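Local coordinates for Oxidored_FMN domain-containing protein ([Pseudomonas] geniculata N1, PDB 6L6J) that probably oxidises the amine substrate 6-hydroxypseudooxynicotine in nicotine breakdown, as an oxidoreductase that carries FMN and a [4Fe-4S] cluster, at residues Ser261-Asp266 with Ala349-Val354; Glu353-Ser358 with Asn563-Val568. All coordinates share one frame; numbering follows the deposited sequence.

Contact 1: Ser261-Asp266 with Ala349-Val354. With FMN (flavin mononucleotide), chain B; SF4 (iron/sulfur cluster), chain C.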
ATOM      1  N   SER A 261     -13.948  -7.009  -6.310  1.00 44.61           N
ATOM      2  CA  SER A 261     -14.561  -5.741  -5.828  1.00 46.92           C
ATOM      3  C   SER A 261     -14.328  -5.557  -4.321  1.00 46.49           C
ATOM      4  O   SER A 261     -14.345  -6.552  -3.517  1.00 43.11           O
ATOM      5  CB  SER A 261     -16.029  -5.593  -6.138  1.00 53.32           C
ATOM      6  OG  SER A 261     -16.466  -4.265  -5.820  1.00 49.65           O
ATOM      7  N   ASP A 262     -14.165  -4.274  -4.011  1.00 43.72           N
ATOM      8  CA  ASP A 262     -13.731  -3.640  -2.745  1.00 41.72           C
ATOM      9  C   ASP A 262     -12.201  -3.695  -2.627  1.00 38.36           C
ATOM     10  O   ASP A 262     -11.617  -4.782  -2.733  1.00 38.16           O
ATOM     11  CB  ASP A 262     -14.473  -4.163  -1.524  1.00 44.74           C
ATOM     12  CG  ASP A 262     -14.500  -3.133  -0.398  1.00 44.31           C
ATOM     13  OD1 ASP A 262     -14.993  -2.006  -0.635  1.00 42.77           O
ATOM     14  OD2 ASP A 262     -13.983  -3.447   0.697  1.00 49.59           O
ATOM     15  N   TRP A 263     -11.613  -2.511  -2.422  1.00 35.73           N
ATOM     16  CA  TRP A 263     -10.158  -2.259  -2.374  1.00 32.98           C
ATOM     17  C   TRP A 263      -9.499  -3.159  -1.318  1.00 30.91           C
ATOM     18  O   TRP A 263      -8.378  -3.616  -1.568  1.00 32.43           O
ATOM     19  CB  TRP A 263      -9.938  -0.762  -2.139  1.00 32.89           C
ATOM     20  CG  TRP A 263      -8.579  -0.251  -2.523  1.00 34.95           C
ATOM     21  CD1 TRP A 263      -7.545  -0.950  -3.083  1.00 36.11           C
ATOM     22  CD2 TRP A 263      -8.105   1.099  -2.365  1.00 35.19           C
ATOM     23  NE1 TRP A 263      -6.455  -0.137  -3.255  1.00 38.04           N
ATOM     24  CE2 TRP A 263      -6.766   1.121  -2.809  1.00 35.29           C
ATOM     25  CE3 TRP A 263      -8.676   2.284  -1.878  1.00 35.92           C
ATOM     26  CZ2 TRP A 263      -6.002   2.284  -2.792  1.00 38.62           C
ATOM     27  CZ3 TRP A 263      -7.912   3.440  -1.863  1.00 36.39           C
ATOM     28  CH2 TRP A 263      -6.591   3.435  -2.309  1.00 37.19           C
ATOM     29  N   ALA A 264     -10.179  -3.422  -0.203  1.00 30.10           N
ATOM     30  CA  ALA A 264      -9.645  -4.137   0.980  1.00 29.01           C
ATOM     31  C   ALA A 264      -9.406  -5.605   0.624  1.00 29.82           C
ATOM     32  O   ALA A 264      -8.562  -6.249   1.305  1.00 28.31           O
ATOM     33  CB  ALA A 264     -10.599  -4.005   2.147  1.00 27.14           C
ATOM     34  N   TRP A 265     -10.134  -6.092  -0.394  1.00 30.31           N
ATOM     35  CA  TRP A 265     -10.014  -7.461  -0.964  1.00 31.70           C
ATOM     36  C   TRP A 265      -9.127  -7.480  -2.227  1.00 31.54           C
ATOM     37  O   TRP A 265      -8.542  -8.540  -2.544  1.00 37.13           O
ATOM     38  CB  TRP A 265     -11.419  -7.998  -1.236  1.00 33.27           C
ATOM     39  CG  TRP A 265     -12.313  -7.995  -0.039  1.00 33.25           C
ATOM     40  CD1 TRP A 265     -13.196  -7.020   0.333  1.00 33.45           C
ATOM     41  CD2 TRP A 265     -12.422  -9.035   0.946  1.00 33.04           C
ATOM     42  NE1 TRP A 265     -13.845  -7.376   1.487  1.00 34.57           N
ATOM     43  CE2 TRP A 265     -13.397  -8.616   1.879  1.00 34.61           C
ATOM     44  CE3 TRP A 265     -11.787 -10.262   1.136  1.00 33.55           C
ATOM     45  CZ2 TRP A 265     -13.754  -9.397   2.977  1.00 35.06           C
ATOM     46  CZ3 TRP A 265     -12.135 -11.025   2.228  1.00 37.67           C
ATOM     47  CH2 TRP A 265     -13.116 -10.604   3.128  1.00 34.96           C
ATOM     48  N   ASP A 266      -9.016  -6.355  -2.929  1.00 31.46           N
ATOM     49  CA  ASP A 266      -8.184  -6.199  -4.156  1.00 32.48           C
ATOM     50  C   ASP A 266      -6.707  -5.983  -3.771  1.00 29.17           C
ATOM     51  O   ASP A 266      -5.847  -6.726  -4.240  1.00 27.25           O
ATOM     52  CB  ASP A 266      -8.717  -5.053  -5.035  1.00 32.50           C
ATOM     53  CG  ASP A 266      -8.070  -4.991  -6.423  1.00 31.25           C
ATOM     54  OD1 ASP A 266      -7.731  -6.066  -6.949  1.00 27.20           O
ATOM     55  OD2 ASP A 266      -7.929  -3.869  -6.968  1.00 29.18           O
ATOM     56  N   ALA A 349       1.097   0.621   3.472  1.00 24.84           N
ATOM     57  CA  ALA A 349       1.473   2.010   3.816  1.00 24.57           C
ATOM     58  C   ALA A 349       1.298   2.930   2.588  1.00 26.23           C
ATOM     59  O   ALA A 349       1.062   4.135   2.795  1.00 26.35           O
ATOM     60  CB  ALA A 349       2.887   2.037   4.348  1.00 24.36           C
ATOM     61  N   CYS A 350       1.416   2.396   1.356  1.00 28.04           N
ATOM     62  CA  CYS A 350       1.127   3.111   0.073  1.00 27.58           C
ATOM     63  C   CYS A 350      -0.364   3.485   0.019  1.00 28.31           C
ATOM     64  O   CYS A 350      -0.716   4.641  -0.250  1.00 28.80           O
ATOM     65  CB  CYS A 350       1.511   2.269  -1.145  1.00 26.88           C
ATOM     66  SG  CYS A 350       0.980   0.533  -1.086  1.00 28.52           S
ATOM     67  N   THR A 351      -1.199   2.507   0.303  1.00 28.89           N
ATOM     68  CA  THR A 351      -2.672   2.598   0.454  1.00 30.82           C
ATOM     69  C   THR A 351      -3.019   3.670   1.504  1.00 31.46           C
ATOM     70  O   THR A 351      -3.973   4.493   1.270  1.00 32.01           O
ATOM     71  CB  THR A 351      -3.158   1.166   0.750  1.00 29.10           C
ATOM     72  OG1 THR A 351      -3.122   0.485  -0.513  1.00 31.75           O
ATOM     73  CG2 THR A 351      -4.522   1.073   1.370  1.00 26.09           C
ATOM     74  N   ALA A 352      -2.310   3.663   2.635  1.00 29.48           N
ATOM     75  CA  ALA A 352      -2.659   4.489   3.813  1.00 28.64           C
ATOM     76  C   ALA A 352      -2.568   5.963   3.424  1.00 28.43           C
ATOM     77  O   ALA A 352      -3.535   6.712   3.679  1.00 28.11           O
ATOM     78  CB  ALA A 352      -1.768   4.156   4.990  1.00 29.58           C
ATOM     79  N   GLU A 353      -1.444   6.369   2.828  1.00 27.68           N
ATOM     80  CA  GLU A 353      -1.235   7.787   2.460  1.00 25.41           C
ATOM     81  C   GLU A 353      -2.357   8.138   1.496  1.00 23.51           C
ATOM     82  O   GLU A 353      -3.110   9.076   1.774  1.00 23.93           O
ATOM     83  CB  GLU A 353       0.159   7.991   1.867  1.00 27.43           C
ATOM     84  CG  GLU A 353       1.282   7.827   2.875  1.00 28.03           C
ATOM     85  CD  GLU A 353       1.119   8.674   4.126  1.00 31.99           C
ATOM     86  OE1 GLU A 353       1.541   8.205   5.202  1.00 32.64           O
ATOM     87  OE2 GLU A 353       0.536   9.798   4.031  1.00 33.72           O
ATOM     88  N   VAL A 354      -2.518   7.328   0.454  1.00 23.34           N
ATOM     89  CA  VAL A 354      -3.522   7.585  -0.624  1.00 24.50           C
ATOM     90  C   VAL A 354      -4.914   7.708   0.012  1.00 24.88           C
ATOM     91  O   VAL A 354      -5.692   8.591  -0.422  1.00 25.25           O
ATOM     92  CB  VAL A 354      -3.463   6.539  -1.746  1.00 22.29           C
ATOM     93  CG1 VAL A 354      -4.589   6.709  -2.756  1.00 20.94           C
ATOM     94  CG2 VAL A 354      -2.110   6.580  -2.435  1.00 23.57           C
TER
HETATM   95  N1  FMN B 701      -7.138   0.401  -8.690  1.00 30.60           N
HETATM   96  C2  FMN B 701      -7.887   1.165  -9.548  1.00 31.69           C
HETATM   97  O2  FMN B 701      -8.625   0.574 -10.342  1.00 34.56           O
HETATM   98  N3  FMN B 701      -7.852   2.503  -9.611  1.00 29.69           N
HETATM   99  C4  FMN B 701      -7.048   3.208  -8.798  1.00 28.54           C
HETATM  100  O4  FMN B 701      -7.020   4.436  -8.853  1.00 23.32           O
HETATM  101  C4A FMN B 701      -6.214   2.471  -7.808  1.00 29.52           C
HETATM  102  N5  FMN B 701      -5.386   3.123  -6.955  1.00 29.28           N
HETATM  103  C5A FMN B 701      -4.592   2.404  -6.129  1.00 30.51           C
HETATM  104  C6  FMN B 701      -3.685   3.064  -5.304  1.00 28.75           C
HETATM  105  C7  FMN B 701      -2.864   2.321  -4.479  1.00 27.65           C
HETATM  106  C7M FMN B 701      -1.953   3.041  -3.563  1.00 29.78           C
HETATM  107  C8  FMN B 701      -2.911   0.854  -4.487  1.00 28.42           C
HETATM  108  C8M FMN B 701      -2.054   0.030  -3.571  1.00 33.08           C
HETATM  109  C9  FMN B 701      -3.794   0.188  -5.294  1.00 27.87           C
HETATM  110  C9A FMN B 701      -4.639   0.898  -6.135  1.00 28.46           C
HETATM  111  N10 FMN B 701      -5.516   0.233  -7.004  1.00 28.02           N
HETATM  112  C10 FMN B 701      -6.299   0.997  -7.835  1.00 27.22           C
HETATM  113  C1' FMN B 701      -5.615  -1.260  -7.067  1.00 29.24           C
HETATM  114  C2' FMN B 701      -4.496  -1.835  -7.914  1.00 26.33           C
HETATM  115  O2' FMN B 701      -4.730  -1.414  -9.247  1.00 25.77           O
HETATM  116  C3' FMN B 701      -4.449  -3.333  -7.883  1.00 27.04           C
HETATM  117  O3' FMN B 701      -5.642  -3.843  -8.480  1.00 29.14           O
HETATM  118  C4' FMN B 701      -4.291  -3.928  -6.484  1.00 26.57           C
HETATM  119  O4' FMN B 701      -3.297  -3.187  -5.736  1.00 27.59           O
HETATM  120  C5' FMN B 701      -3.944  -5.408  -6.549  1.00 22.79           C
HETATM  121  O5' FMN B 701      -2.702  -5.544  -7.219  1.00 24.04           O
HETATM  122  P   FMN B 701      -1.320  -5.635  -6.381  1.00 25.80           P
HETATM  123  O1P FMN B 701      -1.415  -6.901  -5.561  1.00 23.09           O
HETATM  124  O2P FMN B 701      -0.294  -5.672  -7.470  1.00 26.19           O
HETATM  125  O3P FMN B 701      -1.273  -4.371  -5.544  1.00 25.32           O
HETATM  126 FE1  SF4 C 702       4.243  -1.884   1.695  1.00 30.88          FE
HETATM  127 FE2  SF4 C 702       4.251  -3.103  -1.073  1.00 28.47          FE
HETATM  128 FE3  SF4 C 702       5.707  -0.551  -0.531  1.00 28.81          FE
HETATM  129 FE4  SF4 C 702       2.689  -0.588  -0.635  1.00 30.12          FE
HETATM  130  S1  SF4 C 702       4.208  -1.161  -1.931  1.00 22.10           S
HETATM  131  S2  SF4 C 702       4.147   0.026   0.801  1.00 26.82           S
HETATM  132  S3  SF4 C 702       2.721  -2.482   0.286  1.00 27.41           S
HETATM  133  S4  SF4 C 702       5.743  -2.454   0.302  1.00 23.77           S

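Contact 2: Glu353-Ser358 with Asn563-Val568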
ATOM      1  N   GLU A 353      -1.444   6.369   2.828  1.00 27.68           N
ATOM      2  CA  GLU A 353      -1.235   7.787   2.460  1.00 25.41           C
ATOM      3  C   GLU A 353      -2.357   8.138   1.496  1.00 23.51           C
ATOM      4  O   GLU A 353      -3.110   9.076   1.774  1.00 23.93           O
ATOM      5  CB  GLU A 353       0.159   7.991   1.867  1.00 27.43           C
ATOM      6  CG  GLU A 353       1.282   7.827   2.875  1.00 28.03           C
ATOM      7  CD  GLU A 353       1.119   8.674   4.126  1.00 31.99           C
ATOM      8  OE1 GLU A 353       1.541   8.205   5.202  1.00 32.64           O
ATOM      9  OE2 GLU A 353       0.536   9.798   4.031  1.00 33.72           O
ATOM     10  N   VAL A 354      -2.518   7.328   0.454  1.00 23.34           N
ATOM     11  CA  VAL A 354      -3.522   7.585  -0.624  1.00 24.50           C
ATOM     12  C   VAL A 354      -4.914   7.708   0.012  1.00 24.88           C
ATOM     13  O   VAL A 354      -5.692   8.591  -0.422  1.00 25.25           O
ATOM     14  CB  VAL A 354      -3.463   6.539  -1.746  1.00 22.29           C
ATOM     15  CG1 VAL A 354      -4.589   6.709  -2.756  1.00 20.94           C
ATOM     16  CG2 VAL A 354      -2.110   6.580  -2.435  1.00 23.57           C
ATOM     17  N   MET A 355      -5.214   6.962   1.072  1.00 25.90           N
ATOM     18  CA  MET A 355      -6.580   7.093   1.635  1.00 26.86           C
ATOM     19  C   MET A 355      -6.712   8.196   2.666  1.00 24.08           C
ATOM     20  O   MET A 355      -7.852   8.483   3.014  1.00 23.15           O
ATOM     21  CB  MET A 355      -7.161   5.786   2.167  1.00 31.17           C
ATOM     22  CG  MET A 355      -8.379   5.504   1.350  1.00 32.24           C
ATOM     23  SD  MET A 355      -9.205   4.099   1.810  1.00 39.97           S
ATOM     24  CE  MET A 355     -10.660   4.797   2.601  1.00 40.88           C
ATOM     25  N   THR A 356      -5.616   8.837   3.048  1.00 25.92           N
ATOM     26  CA  THR A 356      -5.615  10.145   3.739  1.00 25.68           C
ATOM     27  C   THR A 356      -5.358  11.247   2.706  1.00 27.21           C
ATOM     28  O   THR A 356      -4.848  12.325   3.113  1.00 27.08           O
ATOM     29  CB  THR A 356      -4.562  10.187   4.852  1.00 27.80           C
ATOM     30  OG1 THR A 356      -3.286  10.209   4.203  1.00 27.00           O
ATOM     31  CG2 THR A 356      -4.677   9.046   5.845  1.00 27.52           C
ATOM     32  N   SER A 357      -5.638  10.977   1.420  1.00 27.52           N
ATOM     33  CA  SER A 357      -5.504  11.942   0.289  1.00 26.72           C
ATOM     34  C   SER A 357      -4.142  12.646   0.290  1.00 26.05           C
ATOM     35  O   SER A 357      -4.113  13.818  -0.051  1.00 25.16           O
ATOM     36  CB  SER A 357      -6.594  12.967   0.335  1.00 29.42           C
ATOM     37  OG  SER A 357      -7.848  12.367   0.638  1.00 33.04           O
ATOM     38  N   SER A 358      -3.062  11.939   0.634  1.00 28.17           N
ATOM     39  CA  SER A 358      -1.676  12.465   0.630  1.00 30.25           C
ATOM     40  C   SER A 358      -0.802  11.688  -0.364  1.00 27.77           C
ATOM     41  O   SER A 358      -1.037  10.493  -0.543  1.00 26.78           O
ATOM     42  CB  SER A 358      -1.067  12.442   2.013  1.00 33.30           C
ATOM     43  OG  SER A 358       0.355  12.333   1.909  1.00 38.36           O
ATOM     44  N   ASN A 563      -7.098   2.803   6.770  1.00 22.86           N
ATOM     45  CA  ASN A 563      -6.192   3.403   5.755  1.00 22.19           C
ATOM     46  C   ASN A 563      -5.318   2.324   5.091  1.00 23.74           C
ATOM     47  O   ASN A 563      -5.011   2.473   3.909  1.00 22.80           O
ATOM     48  CB  ASN A 563      -5.340   4.520   6.355  1.00 20.48           C
ATOM     49  CG  ASN A 563      -6.156   5.714   6.801  1.00 21.58           C
ATOM     50  OD1 ASN A 563      -7.228   5.988   6.249  1.00 21.93           O
ATOM     51  ND2 ASN A 563      -5.643   6.443   7.786  1.00 20.54           N
ATOM     52  N   THR A 564      -4.915   1.283   5.819  1.00 24.29           N
ATOM     53  CA  THR A 564      -4.148   0.146   5.264  1.00 23.83           C
ATOM     54  C   THR A 564      -5.134  -0.876   4.680  1.00 26.20           C
ATOM     55  O   THR A 564      -4.669  -1.900   4.158  1.00 26.73           O
ATOM     56  CB  THR A 564      -3.272  -0.479   6.351  1.00 25.12           C
ATOM     57  OG1 THR A 564      -4.179  -1.023   7.305  1.00 22.74           O
ATOM     58  CG2 THR A 564      -2.325   0.503   7.019  1.00 23.61           C
ATOM     59  N   LEU A 565      -6.443  -0.606   4.771  1.00 25.93           N
ATOM     60  CA  LEU A 565      -7.536  -1.482   4.292  1.00 24.81           C
ATOM     61  C   LEU A 565      -7.432  -2.833   4.990  1.00 25.02           C
ATOM     62  O   LEU A 565      -7.583  -3.860   4.309  1.00 27.39           O
ATOM     63  CB  LEU A 565      -7.432  -1.654   2.781  1.00 25.39           C
ATOM     64  CG  LEU A 565      -7.377  -0.366   1.972  1.00 26.47           C
ATOM     65  CD1 LEU A 565      -6.998  -0.676   0.521  1.00 25.49           C
ATOM     66  CD2 LEU A 565      -8.691   0.378   2.047  1.00 26.35           C
ATOM     67  N   GLU A 566      -7.169  -2.831   6.294  1.00 25.34           N
ATOM     68  CA  GLU A 566      -7.073  -4.065   7.121  1.00 25.86           C
ATOM     69  C   GLU A 566      -8.177  -4.101   8.181  1.00 26.42           C
ATOM     70  O   GLU A 566      -8.343  -5.165   8.794  1.00 27.13           O
ATOM     71  CB  GLU A 566      -5.697  -4.176   7.774  1.00 25.05           C
ATOM     72  CG  GLU A 566      -4.573  -4.351   6.772  1.00 25.99           C
ATOM     73  CD  GLU A 566      -3.192  -4.416   7.417  1.00 28.77           C
ATOM     74  OE1 GLU A 566      -2.781  -3.415   8.066  1.00 30.25           O
ATOM     75  OE2 GLU A 566      -2.533  -5.476   7.313  1.00 27.48           O
ATOM     76  N   MET A 567      -8.920  -3.013   8.403  1.00 29.29           N
ATOM     77  CA  MET A 567      -9.892  -2.967   9.536  1.00 30.65           C
ATOM     78  C   MET A 567     -10.853  -4.154   9.416  1.00 30.08           C
ATOM     79  O   MET A 567     -10.940  -4.934  10.376  1.00 30.18           O
ATOM     80  CB  MET A 567     -10.707  -1.671   9.612  1.00 29.87           C
ATOM     81  CG  MET A 567     -11.164  -1.404  11.053  1.00 30.25           C
ATOM     82  SD  MET A 567     -12.397  -0.103  11.297  1.00 27.80           S
ATOM     83  CE  MET A 567     -11.579   1.250  10.454  1.00 30.28           C
ATOM     84  N   VAL A 568     -11.500  -4.307   8.258  1.00 27.57           N
ATOM     85  CA  VAL A 568     -12.553  -5.340   8.050  1.00 25.71           C
ATOM     86  C   VAL A 568     -11.954  -6.740   8.263  1.00 25.13           C
ATOM     87  O   VAL A 568     -12.674  -7.621   8.710  1.00 25.04           O
ATOM     88  CB  VAL A 568     -13.199  -5.181   6.663  1.00 25.99           C
ATOM     89  CG1 VAL A 568     -12.182  -5.412   5.546  1.00 27.83           C
ATOM     90  CG2 VAL A 568     -14.409  -6.085   6.480  1.00 24.89           C
TER

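Contact 1: Ser261-Asp266 with Ala349-Val354
Trp263 and Thr351 bring the two helices nearest each other, with CA atoms 9.4 Å apart, and the gap is bridged by side chains, with the dimethylbenzene end of FMN packed against them. Helix 263-266 follows strand 255-261 at the C-terminal end of the TIM-barrel sheet. Helix 349-355 carries Cys350, a ligand of the cluster. Trp263 has CG anti to its backbone N (chi1 -160°), which extends the indole across to the second helix. The CH2 corner of the ring meets Val354 CG1 edge-on at 3.9 Å. The two side chains cross at about a right angle. The edge with NE1 and CZ2 lies over the dimethylbenzene ring of the flavin, with CZ2 3.5 Å from FMN C6. Thr351 and Val354 take one flavin methyl each. Thr351 OG1 is 3.3 Å from FMN C8M, and Val354 CG2 is 3.7 Å from FMN C7M. On the ribityl chain, Asp266 OD2 accepts a hydrogen bond from FMN O3' at 2.7 Å. His173 also binds OD2, and Gln278 binds OD1, so both carboxylate oxygens have partners. Cys350 SG binds iron FE4 of the cluster at 2.1 Å. FMN C8M lies 5.6 Å from SF4 FE4. So short a gap is consistent with electron transfer from flavin to cluster through the dimethylbenzene end, as in trimethylamine dehydrogenase.

Contact 2: Glu353-Ser358 with Asn563-Val568
Met355 and Leu565 meet where helix 349-355 ends in a Schellman motif. Ser357 is the C-prime residue with positive phi. Ser358 N bonds to Glu353 O, and Ser357 N to Val354 O. The other segment is the turn between helices 561-564 and 567-577 of the OYE-like second alpha/beta domain. The well-covered side is apolar. Met355 SD touches Leu565 CD2 at 3.8 Å, the two side chains crossing at about a right angle. Leu565 is buried, and both residues also pack on Trp263. Thr356 and Asn563, both partly exposed, form the solvent side. Their single close touch is van der Waals, Thr356 CG2 to Asn563 ND2 at 3.4 Å. Asn563 OD1 comes no closer than 4.1 Å to Met355 CB. Putting an alanine at Thr356 would probably leave the Asn563 amide without its methyl neighbour and Glu353 O with one donor fewer. Ser358 N, Thr356 N and Thr356 OG1 all converge on that oxygen. With chi1 at 70°, Thr356 OG1 lies between backbone N and carbonyl carbon, leaving CG2 for Asn563. Thr356 OG1 donates to Glu353 O at 2.7 Å, in the carbonyl plane on a lone pair, with a C=O...donor angle of 124°.

Overall arrangement
Contacts 1 and 2 are neighbours on helix 349-355, and their centres lie about 6 Å apart. They share Glu353 and Val354. Contact 1 joins the helix to the barrel and the FMN. Contact 2 joins its C-terminal end to the second alpha/beta domain. Leu565 links the two, with CD1 3.5 Å from Trp263 CG. The Leu565 side chain stays about 6 Å from the FMN and about 10 Å from the cluster, nearest atom to nearest atom. The Met355-Leu565 touch thus lies behind the cofactor site, while Val354 touches the FMN. Ala352 CA and Asn563 CB, 3.7 Å apart, add a second junction. Together the contacts place one short helix among barrel, cofactors and the other domain.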